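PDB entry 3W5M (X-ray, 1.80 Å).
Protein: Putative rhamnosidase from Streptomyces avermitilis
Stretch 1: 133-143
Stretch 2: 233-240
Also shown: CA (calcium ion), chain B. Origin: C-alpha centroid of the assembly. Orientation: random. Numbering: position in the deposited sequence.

Stretch 1 133-143: PSLEGSSWIWF
Stretch 2 (233-240) PAGWICVL

Ile 237 is the centre of the contact. Its CA-to-CB bond points toward the other stretch, and with chi1 and chi2 both t its CG2 sits over one face of Trp 140 (m, chi2 88°), 3.7 Å from the six-membered ring centroid, while Leu 135 CD1 (m, t) packs 3.9 Å from the same Ile 237 CG2. The motif repeats: Ala 234 CB lies 3.5 Å from the six-membered ring centroid of Trp 142 (t, chi2 -114°), and Ile 141 (p, t) lays CG1 3.9 Å from the five-membered ring centroid of Trp 236 (p, chi2 -86°). In all three pairs an aliphatic group from the other stretch lies over one indole face. Together the stretches bury 725 Å².

Apart from Leu 135, in a turn, extended backbone carries these side chains. The N-to-C directions of strands 139-142 and 235-240 make 134°, and a single antiparallel bridge pairs Ile 141 with Trp 236: Ile 141 N donates to Trp 236 O at 2.8 Å, and Trp 236 N to Ile 141 O at 2.9 Å. Gly 235 (168/160) brings its CA to 3.2 Å from Ile 141 O; a CB there would lie 3.5 Å from Trp 140 CB.

Outward, a type II turn spans Leu 135 to Ser 138; at 91/-12, Gly 137 avoids a CB jammed against Glu 136 O. Ser 138 (t) donates from OG to Cys 238 O at 2.7 Å, while Val 239 (t) places CG2 3.4 Å from Ser 134 O.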

# COMPACT_ATOMS: atom_id res chain seq x y z
N PRO A 133 27.21 -8.10 13.03
CA PRO A 133 28.16 -8.75 13.94
C PRO A 133 27.36 -9.70 14.82
O PRO A 133 26.35 -9.29 15.36
CB PRO A 133 28.67 -7.57 14.76
CG PRO A 133 28.67 -6.42 13.80
CD PRO A 133 27.48 -6.65 12.89
N SER A 134 27.76 -10.97 14.91
CA SER A 134 26.94 -11.98 15.56
C SER A 134 27.44 -12.39 16.96
O SER A 134 28.56 -12.09 17.35
CB SER A 134 26.85 -13.24 14.70
OG SER A 134 27.95 -14.08 14.95
N LEU A 135 26.61 -13.12 17.67
CA LEU A 135 26.91 -13.53 19.04
C LEU A 135 27.59 -14.90 19.11
O LEU A 135 27.91 -15.39 20.20
CB LEU A 135 25.62 -13.53 19.86
CG LEU A 135 24.99 -12.14 20.00
CD1 LEU A 135 23.63 -12.34 20.66
CD2 LEU A 135 25.89 -11.23 20.85
N GLU A 136 27.83 -15.50 17.95
CA GLU A 136 28.45 -16.82 17.84
C GLU A 136 29.86 -16.81 18.42
O GLU A 136 30.63 -15.87 18.21
CB GLU A 136 28.49 -17.27 16.37
CG GLU A 136 27.11 -17.24 15.73
CD GLU A 136 27.01 -18.02 14.42
OE1 GLU A 136 27.76 -19.00 14.22
OE2 GLU A 136 26.15 -17.64 13.60
N GLY A 137 30.18 -17.83 19.18
CA GLY A 137 31.45 -17.86 19.89
C GLY A 137 31.36 -17.25 21.29
O GLY A 137 32.29 -17.42 22.07
N SER A 138 30.26 -16.58 21.62
CA SER A 138 30.10 -15.97 22.93
C SER A 138 29.28 -16.87 23.86
O SER A 138 28.76 -17.93 23.44
CB SER A 138 29.45 -14.59 22.82
OG SER A 138 29.68 -13.91 24.03
N SER A 139 29.20 -16.46 25.11
CA SER A 139 28.45 -17.21 26.12
C SER A 139 27.50 -16.30 26.85
O SER A 139 27.82 -15.11 27.09
CB SER A 139 29.42 -17.79 27.12
OG SER A 139 30.26 -18.72 26.46
N TRP A 140 26.33 -16.83 27.21
CA TRP A 140 25.43 -16.16 28.13
C TRP A 140 26.01 -16.30 29.52
O TRP A 140 26.35 -17.41 29.93
CB TRP A 140 24.04 -16.80 28.16
CG TRP A 140 23.31 -16.67 26.86
CD1 TRP A 140 23.36 -17.52 25.81
CD2 TRP A 140 22.35 -15.66 26.52
NE1 TRP A 140 22.53 -17.08 24.80
CE2 TRP A 140 21.89 -15.94 25.22
CE3 TRP A 140 21.84 -14.54 27.20
CZ2 TRP A 140 20.92 -15.16 24.57
CZ3 TRP A 140 20.91 -13.74 26.55
CH2 TRP A 140 20.45 -14.06 25.24
N ILE A 141 26.18 -15.18 30.23
CA ILE A 141 26.77 -15.23 31.56
C ILE A 141 25.86 -14.61 32.61
O ILE A 141 24.95 -13.82 32.30
CB ILE A 141 28.19 -14.59 31.63
CG1 ILE A 141 28.18 -13.10 31.27
CG2 ILE A 141 29.13 -15.33 30.72
CD1 ILE A 141 29.46 -12.40 31.69
N TRP A 142 26.09 -15.01 33.87
CA TRP A 142 25.39 -14.42 35.01
C TRP A 142 26.30 -14.49 36.20
O TRP A 142 27.42 -14.97 36.11
CB TRP A 142 24.06 -15.18 35.26
CG TRP A 142 23.11 -14.46 36.10
CD1 TRP A 142 22.68 -14.82 37.36
CD2 TRP A 142 22.41 -13.25 35.77
NE1 TRP A 142 21.77 -13.91 37.82
CE2 TRP A 142 21.58 -12.93 36.88
CE3 TRP A 142 22.41 -12.40 34.65
CZ2 TRP A 142 20.76 -11.78 36.91
CZ3 TRP A 142 21.57 -11.25 34.68
CH2 TRP A 142 20.77 -10.97 35.81
N PHE A 143 25.82 -13.99 37.34
CA PHE A 143 26.49 -14.22 38.61
C PHE A 143 26.46 -15.74 38.94
O PHE A 143 25.47 -16.43 38.60
CB PHE A 143 25.84 -13.38 39.71
CG PHE A 143 26.52 -13.54 41.04
CD1 PHE A 143 27.66 -12.79 41.35
CD2 PHE A 143 26.10 -14.52 41.95
CE1 PHE A 143 28.31 -12.96 42.56
CE2 PHE A 143 26.77 -14.72 43.15
CZ PHE A 143 27.87 -13.93 43.46
N PRO A 233 14.84 -17.78 34.17
CA PRO A 233 16.13 -17.68 33.45
C PRO A 233 16.72 -16.27 33.40
O PRO A 233 15.99 -15.30 33.26
CB PRO A 233 15.81 -18.19 32.05
CG PRO A 233 14.62 -19.08 32.23
CD PRO A 233 13.82 -18.48 33.36
N ALA A 234 18.04 -16.18 33.54
CA ALA A 234 18.73 -14.91 33.43
C ALA A 234 20.05 -15.16 32.79
O ALA A 234 20.63 -16.25 32.91
CB ALA A 234 18.94 -14.25 34.79
N GLY A 235 20.53 -14.14 32.10
CA GLY A 235 21.84 -14.20 31.49
C GLY A 235 22.01 -13.04 30.54
O GLY A 235 21.02 -12.48 30.05
N TRP A 236 23.25 -12.70 30.21
CA TRP A 236 23.47 -11.64 29.21
C TRP A 236 24.66 -12.08 28.38
O TRP A 236 25.46 -12.92 28.82
CB TRP A 236 23.63 -10.23 29.86
CG TRP A 236 24.91 -10.05 30.61
CD1 TRP A 236 25.16 -10.38 31.92
CD2 TRP A 236 26.14 -9.52 30.09
NE1 TRP A 236 26.47 -10.09 32.23
CE2 TRP A 236 27.09 -9.54 31.15
CE3 TRP A 236 26.52 -9.00 28.85
CZ2 TRP A 236 28.41 -9.08 31.00
CZ3 TRP A 236 27.84 -8.53 28.70
CH2 TRP A 236 28.76 -8.59 29.76
N ILE A 237 24.75 -11.58 27.15
CA ILE A 237 25.76 -12.06 26.24
C ILE A 237 26.24 -10.88 25.39
O ILE A 237 25.44 -9.98 25.05
CB ILE A 237 25.12 -13.15 25.33
CG1 ILE A 237 26.18 -13.83 24.43
CG2 ILE A 237 23.94 -12.55 24.53
CD1 ILE A 237 25.68 -15.14 23.79
N CYS A 238 27.53 -10.85 25.04
CA CYS A 238 28.00 -9.79 24.14
C CYS A 238 29.18 -10.25 23.30
O CYS A 238 29.83 -11.27 23.63
CB CYS A 238 28.34 -8.50 24.92
SG CYS A 238 29.90 -8.58 25.84
N VAL A 239 29.43 -9.52 22.21
CA VAL A 239 30.71 -9.60 21.51
C VAL A 239 31.15 -8.17 21.21
O VAL A 239 30.37 -7.35 20.73
CB VAL A 239 30.68 -10.39 20.17
CG1 VAL A 239 32.09 -10.46 19.56
CG2 VAL A 239 30.15 -11.80 20.37
N LEU A 240 32.40 -7.89 21.52
CA LEU A 240 33.02 -6.63 21.12
C LEU A 240 33.98 -6.97 19.99
O LEU A 240 34.93 -7.73 20.18
CB LEU A 240 33.74 -5.98 22.31
CG LEU A 240 34.66 -4.77 22.03
CD1 LEU A 240 33.82 -3.58 21.61
CD2 LEU A 240 35.45 -4.46 23.29
CA CA B . 14.28 -13.56 32.99
O HOH W 1 12.77 -14.78 34.43
O HOH W 2 11.92 -13.26 31.96
O HOH W 3 13.43 -15.34 31.25